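Recombination protein uvsY (Enterobacteria phage T4, PDB 4ZWS) helps the phage T4 recombinase UvsX to assemble on single-stranded DNA and displace bound gp32, thereby promoting recombination and viral DNA synthesis. Local coordinates at residues K58-L61 against D62-G66; K95-T98 against S99-Y102; H39-I42 against K43-M46; V29-Y32 against S33-L36. All coordinates share one frame; numbering follows the deposited sequence.

Contact 1: residues K58-L61 against D62-G66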
loop_
_atom_site.group_PDB
_atom_site.type_symbol
_atom_site.label_atom_id
_atom_site.label_comp_id
_atom_site.label_asym_id
_atom_site.label_seq_id
_atom_site.Cartn_x
_atom_site.Cartn_y
_atom_site.Cartn_z
ATOM N N LYS A 58 27.865 11.503 19.077
ATOM C CA LYS A 58 29.235 11.905 18.826
ATOM C C LYS A 58 30.039 11.898 20.125
ATOM O O LYS A 58 31.182 11.444 20.144
ATOM C CB LYS A 58 29.302 13.301 18.179
ATOM C CG LYS A 58 30.702 13.648 17.672
ATOM C CD LYS A 58 30.928 15.126 17.396
ATOM C CE LYS A 58 32.366 15.386 16.879
ATOM N NZ LYS A 58 33.446 15.514 17.923
ATOM N N ALA A 59 29.442 12.376 21.214
ATOM C CA ALA A 59 30.142 12.383 22.487
ATOM C C ALA A 59 30.479 10.978 22.998
ATOM O O ALA A 59 31.623 10.724 23.400
ATOM C CB ALA A 59 29.332 13.137 23.522
ATOM N N ARG A 60 29.512 10.061 22.942
ATOM C CA ARG A 60 29.731 8.694 23.419
ATOM C C ARG A 60 30.686 7.887 22.528
ATOM O O ARG A 60 31.500 7.105 23.029
ATOM C CB ARG A 60 28.401 7.965 23.584
ATOM C CG ARG A 60 27.411 8.758 24.427
ATOM C CD ARG A 60 28.050 9.237 25.709
ATOM N NE ARG A 60 28.263 8.123 26.622
ATOM C CZ ARG A 60 29.148 8.120 27.612
ATOM N NH1 ARG A 60 29.919 9.181 27.813
ATOM N NH2 ARG A 60 29.268 7.051 28.391
ATOM N N LEU A 61 30.591 8.065 21.213
ATOM C CA LEU A 61 31.510 7.373 20.322
ATOM C C LEU A 61 32.943 7.815 20.638
ATOM O O LEU A 61 33.866 6.995 20.631
ATOM C CB LEU A 61 31.147 7.602 18.860
ATOM C CG LEU A 61 31.996 6.854 17.826
ATOM C CD1 LEU A 61 31.136 6.268 16.752
ATOM C CD2 LEU A 61 32.954 7.838 17.174
ATOM N N ASP A 62 33.129 9.097 20.948
ATOM C CA ASP A 62 34.463 9.574 21.299
ATOM C C ASP A 62 34.915 8.932 22.595
ATOM O O ASP A 62 36.091 8.600 22.756
ATOM C CB ASP A 62 34.484 11.094 21.444
ATOM C CG ASP A 62 34.505 11.801 20.111
ATOM O OD1 ASP A 62 34.171 13.011 20.070
ATOM O OD2 ASP A 62 34.830 11.133 19.102
ATOM N N TYR A 63 33.968 8.741 23.505
ATOM C CA TYR A 63 34.247 8.126 24.790
ATOM C C TYR A 63 34.663 6.661 24.699
ATOM O O TYR A 63 35.631 6.251 25.332
ATOM C CB TYR A 63 33.033 8.232 25.703
ATOM C CG TYR A 63 33.184 7.392 26.952
ATOM C CD1 TYR A 63 34.001 7.808 27.996
ATOM C CD2 TYR A 63 32.520 6.172 27.078
ATOM C CE1 TYR A 63 34.151 7.038 29.135
ATOM C CE2 TYR A 63 32.663 5.395 28.209
ATOM C CZ TYR A 63 33.480 5.830 29.239
ATOM O OH TYR A 63 33.629 5.062 30.375
ATOM N N TYR A 64 33.936 5.886 23.896
ATOM C CA TYR A 64 34.240 4.475 23.692
ATOM C C TYR A 64 35.396 4.146 22.772
ATOM O O TYR A 64 35.782 2.979 22.671
ATOM C CB TYR A 64 32.998 3.737 23.162
ATOM C CG TYR A 64 31.883 3.639 24.161
ATOM C CD1 TYR A 64 30.660 4.284 23.959
ATOM C CD2 TYR A 64 32.058 2.899 25.327
ATOM C CE1 TYR A 64 29.636 4.186 24.904
ATOM C CE2 TYR A 64 31.047 2.794 26.266
ATOM C CZ TYR A 64 29.845 3.434 26.049
ATOM O OH TYR A 64 28.872 3.314 26.994
ATOM N N SER A 65 35.964 5.149 22.123
ATOM C CA SER A 65 37.066 4.895 21.208
ATOM C C SER A 65 38.290 5.788 21.469
ATOM O O SER A 65 38.557 6.182 22.609
ATOM C CB SER A 65 36.554 5.036 19.776
ATOM O OG SER A 65 36.198 6.371 19.500
ATOM N N GLY A 66 39.043 6.094 20.421
ATOM C CA GLY A 66 40.100 7.095 20.513
ATOM C C GLY A 66 39.666 8.484 20.066
ATOM O O GLY A 66 39.404 8.712 18.876
#

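Contact 2: residues K95-T98 against S99-Y102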
loop_
_atom_site.group_PDB
_atom_site.type_symbol
_atom_site.label_atom_id
_atom_site.label_comp_id
_atom_site.label_asym_id
_atom_site.label_seq_id
_atom_site.Cartn_x
_atom_site.Cartn_y
_atom_site.Cartn_z
ATOM N N LYS A 95 18.795 7.350 26.793
ATOM C CA LYS A 95 17.866 8.318 27.348
ATOM C C LYS A 95 17.338 9.233 26.262
ATOM O O LYS A 95 16.129 9.461 26.163
ATOM C CB LYS A 95 18.541 9.149 28.440
ATOM C CG LYS A 95 17.635 10.227 28.986
ATOM C CD LYS A 95 18.219 10.914 30.180
ATOM C CE LYS A 95 17.205 11.873 30.771
ATOM N NZ LYS A 95 17.729 12.514 32.003
ATOM N N VAL A 96 18.244 9.716 25.418
ATOM C CA VAL A 96 17.861 10.639 24.363
ATOM C C VAL A 96 16.991 9.929 23.335
ATOM O O VAL A 96 16.040 10.507 22.818
ATOM C CB VAL A 96 19.083 11.254 23.663
ATOM C CG1 VAL A 96 18.625 12.348 22.745
ATOM C CG2 VAL A 96 20.007 11.845 24.682
ATOM N N ASP A 97 17.294 8.666 23.042
ATOM C CA ASP A 97 16.502 8.002 22.025
ATOM C C ASP A 97 15.197 7.489 22.560
ATOM O O ASP A 97 14.287 7.263 21.786
ATOM C CB ASP A 97 17.257 6.811 21.432
ATOM C CG ASP A 97 16.604 6.281 20.158
ATOM O OD1 ASP A 97 16.419 7.062 19.195
ATOM O OD2 ASP A 97 16.230 5.081 20.143
ATOM N N THR A 98 15.014 7.512 23.870
ATOM C CA THR A 98 13.742 7.062 24.390
ATOM C C THR A 98 12.792 8.240 24.309
ATOM O O THR A 98 11.675 8.113 23.811
ATOM C CB THR A 98 13.854 6.526 25.823
ATOM O OG1 THR A 98 14.710 5.379 25.836
ATOM C CG2 THR A 98 12.493 6.129 26.341
ATOM N N SER A 99 13.257 9.385 24.796
ATOM C CA SER A 99 12.514 10.630 24.690
ATOM C C SER A 99 12.042 10.799 23.252
ATOM O O SER A 99 10.847 11.005 23.026
ATOM C CB SER A 99 13.348 11.813 25.172
ATOM O OG SER A 99 14.532 11.871 24.427
ATOM N N LEU A 100 12.964 10.732 22.288
ATOM C CA LEU A 100 12.560 10.811 20.883
ATOM C C LEU A 100 11.424 9.876 20.470
ATOM O O LEU A 100 10.438 10.322 19.869
ATOM C CB LEU A 100 13.750 10.519 19.978
ATOM C CG LEU A 100 13.538 10.875 18.507
ATOM C CD1 LEU A 100 13.262 12.340 18.244
ATOM C CD2 LEU A 100 14.736 10.415 17.739
ATOM N N GLN A 101 11.525 8.608 20.863
ATOM C CA GLN A 101 10.516 7.612 20.535
ATOM C C GLN A 101 9.205 7.946 21.244
ATOM O O GLN A 101 8.126 7.811 20.666
ATOM C CB GLN A 101 10.990 6.240 20.953
ATOM C CG GLN A 101 12.259 5.755 20.277
ATOM C CD GLN A 101 12.030 5.050 18.992
ATOM O OE1 GLN A 101 11.891 5.674 17.936
ATOM N NE2 GLN A 101 12.014 3.720 19.056
ATOM N N TYR A 102 9.322 8.420 22.489
ATOM C CA TYR A 102 8.173 8.783 23.315
ATOM C C TYR A 102 7.384 9.909 22.680
ATOM O O TYR A 102 6.154 9.857 22.610
ATOM C CB TYR A 102 8.634 9.230 24.696
ATOM C CG TYR A 102 7.519 9.494 25.679
ATOM C CD1 TYR A 102 7.117 10.797 25.959
ATOM C CD2 TYR A 102 6.836 8.449 26.304
ATOM C CE1 TYR A 102 6.082 11.059 26.857
ATOM C CE2 TYR A 102 5.804 8.697 27.209
ATOM C CZ TYR A 102 5.432 10.007 27.477
ATOM O OH TYR A 102 4.413 10.272 28.370
#

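Contact 3: residues H39-I42 against K43-M46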
loop_
_atom_site.group_PDB
_atom_site.type_symbol
_atom_site.label_atom_id
_atom_site.label_comp_id
_atom_site.label_asym_id
_atom_site.label_seq_id
_atom_site.Cartn_x
_atom_site.Cartn_y
_atom_site.Cartn_z
ATOM N N HIS A 39 0.243 18.641 17.464
ATOM C CA HIS A 39 0.948 17.825 16.475
ATOM C C HIS A 39 2.120 18.602 15.881
ATOM O O HIS A 39 3.237 18.109 15.777
ATOM C CB HIS A 39 -0.057 17.392 15.402
ATOM C CG HIS A 39 0.482 16.445 14.375
ATOM N ND1 HIS A 39 1.129 16.867 13.234
ATOM C CD2 HIS A 39 0.426 15.094 14.294
ATOM C CE1 HIS A 39 1.465 15.819 12.506
ATOM N NE2 HIS A 39 1.051 14.729 13.127
ATOM N N SER A 40 1.857 19.851 15.545
ATOM C CA SER A 40 2.842 20.728 14.947
ATOM C C SER A 40 3.992 20.968 15.933
ATOM O O SER A 40 5.166 20.965 15.550
ATOM C CB SER A 40 2.175 22.030 14.537
ATOM O OG SER A 40 3.034 22.802 13.748
ATOM N N SER A 41 3.645 21.218 17.196
ATOM C CA SER A 41 4.644 21.435 18.242
ATOM C C SER A 41 5.516 20.219 18.492
ATOM O O SER A 41 6.722 20.337 18.677
ATOM C CB SER A 41 3.969 21.795 19.564
ATOM O OG SER A 41 3.513 23.124 19.539
ATOM N N ILE A 42 4.891 19.051 18.479
ATOM C CA ILE A 42 5.590 17.806 18.705
ATOM C C ILE A 42 6.617 17.584 17.593
ATOM O O ILE A 42 7.742 17.195 17.882
ATOM C CB ILE A 42 4.591 16.642 18.834
ATOM C CG1 ILE A 42 3.764 16.840 20.108
ATOM C CG2 ILE A 42 5.300 15.297 18.837
ATOM C CD1 ILE A 42 2.561 15.910 20.235
ATOM N N LYS A 43 6.259 17.855 16.338
ATOM C CA LYS A 43 7.252 17.741 15.279
ATOM C C LYS A 43 8.457 18.649 15.545
ATOM O O LYS A 43 9.605 18.245 15.342
ATOM C CB LYS A 43 6.672 18.064 13.895
ATOM C CG LYS A 43 5.903 16.944 13.221
ATOM C CD LYS A 43 5.401 17.346 11.823
ATOM C CE LYS A 43 4.478 18.554 11.854
ATOM N NZ LYS A 43 4.220 19.114 10.491
ATOM N N LYS A 44 8.202 19.863 16.015
ATOM C CA LYS A 44 9.297 20.787 16.307
ATOM C C LYS A 44 10.183 20.245 17.421
ATOM O O LYS A 44 11.404 20.282 17.327
ATOM C CB LYS A 44 8.774 22.170 16.693
ATOM C CG LYS A 44 8.233 22.976 15.527
ATOM C CD LYS A 44 8.121 24.467 15.870
ATOM C CE LYS A 44 6.817 25.090 15.349
ATOM N NZ LYS A 44 5.615 24.727 16.177
ATOM N N GLU A 45 9.556 19.710 18.460
ATOM C CA GLU A 45 10.288 19.150 19.578
ATOM C C GLU A 45 11.157 17.946 19.175
ATOM O O GLU A 45 12.314 17.844 19.582
ATOM C CB GLU A 45 9.314 18.740 20.685
ATOM C CG GLU A 45 10.004 18.172 21.915
ATOM C CD GLU A 45 10.898 19.188 22.622
ATOM O OE1 GLU A 45 10.761 20.403 22.358
ATOM O OE2 GLU A 45 11.763 18.771 23.423
ATOM N N MET A 46 10.616 17.062 18.349
ATOM C CA MET A 46 11.349 15.876 17.905
ATOM C C MET A 46 12.572 16.214 17.070
ATOM O O MET A 46 13.610 15.548 17.116
ATOM C CB MET A 46 10.427 14.965 17.092
ATOM C CG MET A 46 9.274 14.392 17.872
ATOM S SD MET A 46 8.362 13.204 16.889
ATOM C CE MET A 46 9.503 11.818 16.837
#

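Contact 4: residues V29-Y32 against S33-L36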
loop_
_atom_site.group_PDB
_atom_site.type_symbol
_atom_site.label_atom_id
_atom_site.label_comp_id
_atom_site.label_asym_id
_atom_site.label_seq_id
_atom_site.Cartn_x
_atom_site.Cartn_y
_atom_site.Cartn_z
ATOM N N VAL A 29 -14.407 22.394 15.092
ATOM C CA VAL A 29 -13.390 23.002 14.239
ATOM C C VAL A 29 -12.240 23.544 15.066
ATOM O O VAL A 29 -11.076 23.409 14.705
ATOM C CB VAL A 29 -13.999 24.141 13.392
ATOM C CG1 VAL A 29 -13.060 24.579 12.278
ATOM C CG2 VAL A 29 -15.360 23.707 12.858
ATOM N N MET A 30 -12.583 24.117 16.205
ATOM C CA MET A 30 -11.591 24.658 17.109
ATOM C C MET A 30 -10.767 23.522 17.694
ATOM O O MET A 30 -9.543 23.635 17.818
ATOM C CB MET A 30 -12.269 25.482 18.203
ATOM C CG MET A 30 -12.339 26.963 17.869
ATOM S SD MET A 30 -13.181 27.967 19.112
ATOM C CE MET A 30 -14.874 27.460 18.860
ATOM N N LEU A 31 -11.437 22.418 18.034
ATOM C CA LEU A 31 -10.733 21.257 18.565
ATOM C C LEU A 31 -9.715 20.704 17.586
ATOM O O LEU A 31 -8.592 20.380 17.970
ATOM C CB LEU A 31 -11.710 20.146 18.935
ATOM C CG LEU A 31 -12.592 20.366 20.154
ATOM C CD1 LEU A 31 -13.551 19.201 20.292
ATOM C CD2 LEU A 31 -11.718 20.471 21.374
ATOM N N TYR A 32 -10.097 20.632 16.317
ATOM C CA TYR A 32 -9.197 20.115 15.313
ATOM C C TYR A 32 -7.970 21.007 15.245
ATOM O O TYR A 32 -6.827 20.542 15.320
ATOM C CB TYR A 32 -9.887 20.070 13.961
ATOM C CG TYR A 32 -9.156 19.253 12.922
ATOM C CD1 TYR A 32 -8.295 19.873 12.028
ATOM C CD2 TYR A 32 -9.285 17.867 12.862
ATOM C CE1 TYR A 32 -7.607 19.159 11.090
ATOM C CE2 TYR A 32 -8.601 17.135 11.904
ATOM C CZ TYR A 32 -7.760 17.795 11.023
ATOM O OH TYR A 32 -7.053 17.114 10.060
ATOM N N SER A 33 -8.229 22.306 15.185
ATOM C CA SER A 33 -7.179 23.306 15.193
ATOM C C SER A 33 -6.248 23.128 16.414
ATOM O O SER A 33 -5.024 23.175 16.277
ATOM C CB SER A 33 -7.804 24.691 15.139
ATOM O OG SER A 33 -6.839 25.673 15.387
ATOM N N LYS A 34 -6.833 22.919 17.597
ATOM C CA LYS A 34 -6.067 22.762 18.834
ATOM C C LYS A 34 -5.095 21.589 18.733
ATOM O O LYS A 34 -3.919 21.710 19.067
ATOM C CB LYS A 34 -6.981 22.525 20.029
ATOM C CG LYS A 34 -6.286 22.742 21.364
ATOM C CD LYS A 34 -6.521 21.596 22.315
ATOM C CE LYS A 34 -7.948 21.452 22.732
ATOM N NZ LYS A 34 -8.094 20.222 23.545
ATOM N N TRP A 35 -5.607 20.448 18.284
ATOM C CA TRP A 35 -4.799 19.238 18.178
ATOM C C TRP A 35 -3.845 19.312 16.991
ATOM O O TRP A 35 -2.780 18.708 17.010
ATOM C CB TRP A 35 -5.688 17.997 18.089
ATOM C CG TRP A 35 -6.277 17.623 19.419
ATOM C CD1 TRP A 35 -7.484 18.003 19.915
ATOM C CD2 TRP A 35 -5.678 16.790 20.420
ATOM N NE1 TRP A 35 -7.679 17.463 21.159
ATOM C CE2 TRP A 35 -6.582 16.712 21.493
ATOM C CE3 TRP A 35 -4.468 16.102 20.511
ATOM C CZ2 TRP A 35 -6.313 15.977 22.644
ATOM C CZ3 TRP A 35 -4.202 15.369 21.659
ATOM C CH2 TRP A 35 -5.122 15.315 22.707
ATOM N N LEU A 36 -4.210 20.076 15.971
ATOM C CA LEU A 36 -3.294 20.292 14.871
ATOM C C LEU A 36 -2.056 21.012 15.382
ATOM O O LEU A 36 -0.937 20.666 14.998
ATOM C CB LEU A 36 -3.977 21.082 13.760
ATOM C CG LEU A 36 -3.228 21.186 12.437
ATOM C CD1 LEU A 36 -2.814 19.815 11.930
ATOM C CD2 LEU A 36 -4.140 21.851 11.438
#

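Contact 1: residues K58-L61 against D62-G66
The guanidinium of Arg-60 lies flat on the ring of Tyr-63, about one turn further along the helix. The two planes are 14° apart. The stack is displaced: Arg-60 CZ stands 4.5 Å from the centroid of the Tyr-63 ring and off its normal, so the cation-pi contact is off-centre. Arg-60 NH2 comes within 3.6 Å of Tyr-63 CD2, while Arg-60 NH1 lies nearer CG and CB. Bends at chi2 (-49°) and chi3 (-72°) set the flat end of the arginine beside the ring, both side chains pointing the same way. Tyr-63 in turn directs its CD2 edge over the centre of one face of the Tyr-64 ring.

On another side of the helix, Lys-58 NZ meets Asp-62 OD1 at 3.4 Å in a salt bridge whose hydrogen bond is weak. In the backbone, Tyr-64 N is bonded to Arg-60 O at 2.9 Å. Just after Tyr-64, the hydroxyl of Ser-65 turns back, and its OG donates to Leu-61 O at 2.7 Å.

Asp-90 is the second shell. Its OD1 takes a salt bridge from Arg-60 NE and a hydrogen bond from Tyr-64 OH, and probably helps to fix both groups. The contact lies near the end of helix 21-64, where the chain passes into a loop; Leu-87 of helix 83-89 packs on Arg-60 and Tyr-64.

Contact 2: residues K95-T98 against S99-Y102
Val-96 O is gripped twice by the turn that follows. Leu-100 N donates to it at 3.1 Å in the regular helical bond. Ser-99 OG donates to the same oxygen at 2.6 Å, and the C=O...OG angle is only 116°. Both donors come from the same face of the carbonyl plane. Ser-99 can do this because chi1 of 57° sets OG between its own backbone N and carbonyl carbon, and so swings it back over the preceding turn.

Lys-95 O also has two donors, Ser-99 N at 3.2 Å and Thr-98 N. It thus mixes an alpha-helical bond with one of 3-10 spacing.

All of this lies in the early turns of helix 91-135, one of the two long helices that run side by side in the chain. Leu-100 is buried there and packs on Ile-49 and Glu-50 of helix 21-64.

The side chain of Asp-97 crosses those of Leu-100 and Gln-101 obliquely: OD1 lies 4.0 Å from Leu-100 CD2, and OD2 is 4.0 Å from Gln-101 CG. Its polar partner is Lys-53 of the same chain, which forms a salt bridge with OD1. Thr-98 and Gln-101 face another subunit and pack on Leu-47 of that chain.

Contact 3: residues H39-I42 against K43-M46
His-39 and Lys-43 lie one turn apart, and their side chains slant across each other. The lysine sends its aliphatic part past the imidazole, with Lys-43 CE 4.0 Å from His-39 ND1. The approach is oblique to the ring. A bend at chi3 (-59°) turns the lysine chain back toward the start of the helix and brings CE to the histidine. About one turn further on, Ile-42 and Met-46 also cross at an angle. Ile-42 offers the CG2 branch, which meets Met-46 CG at 4.2 Å. Lys-44 likewise folds back, over the Ser-40 and Ser-41 turn, though Lys-44 NZ stays 4.0 Å from Ser-40 OG.

Regular backbone bonds hold this spacing, such as Met-46 N to Ile-42 O at 2.9 Å. Ile-42 is buried against Cys-110 of helix 91-135, and Glu-45 pairs with Arg-48. The ring of His-39 meets Phe-133 of a neighbouring subunit edge-to-face, and Lys-43 packs on Met-130 of that subunit.

The contact thus joins one apolar pair, Ile-42 and Met-46, to a lysine whose CE and not its charged end lies nearest the imidazole. Lys-43 NZ lies 4.7 Å from His-39 ND1, so its charge would probably disfavour protonation of the imidazole.

Contact 4: residues V29-Y32 against S33-L36
The indole of Trp-35 has Leu-31 O at its edge, in the ring plane. The nearest ring atom is CD1, 3.3 Å from that oxygen. Leu-31 O also accepts from Trp-35 N at 3.0 Å, so the same carbonyl meets both the backbone and the ring of the tryptophan. Trp-35 CG stands beside its own backbone N (chi1 -76°), which lays CD1 against the preceding turn. The second flat group, the ring of Tyr-32, is approached obliquely by Leu-36, with Tyr-32 CE1 4.4 Å from Leu-36 CD2. This is a loose apolar touch between residues one turn apart.

Both rings stem from helix 21-64 but look to different neighbours. Trp-35 is buried where three helices of the chain meet: Leu-6 and Leu-10 of helix 3-14 cover it, as do Ala-113 and Ile-117 of helix 91-135. Tyr-32 serves the subunit interface of the heptameric alpha barrel. Its OH is hydrogen-bonded to Phe-133 O of a neighbouring subunit, and Leu-36 packs on the same Phe-133.

Leu-31 and Lys-34 run alongside each other and point the same way, with Leu-31 CD2 4.1 Å from Lys-34 CE. Bends at chi2 and chi3 bring CE of the lysine alongside the leucine. Its NZ then forms salt bridges with Asp-13 and Glu-9 of helix 3-14. Asp-13 OD2 also accepts from Trp-35 NE1, so one carboxylate holds the polar ends of both Lys-34 and Trp-35.

Along the chain the order is contact 4, contact 3, contact 1, contact 2. The first three share helix 21-64. Contacts 4 and 3 adjoin in sequence, with centres 15 Å apart, whereas contact 1 lies near the far end of the helix, its centre about 44 Å from that of contact 4, on the opposite side of the chain's centre. Contact 2 lies on helix 91-135, which returns alongside. It touches contact 3 through Leu-100 CD1 and Met-46 O, 3.4 Å apart, and lies about 8 Å from contact 1 at the nearest atoms. Contacts 2, 3 and 4 each reach another subunit, so both long helices contribute to packing within the subunit and to the interfaces of the heptamer.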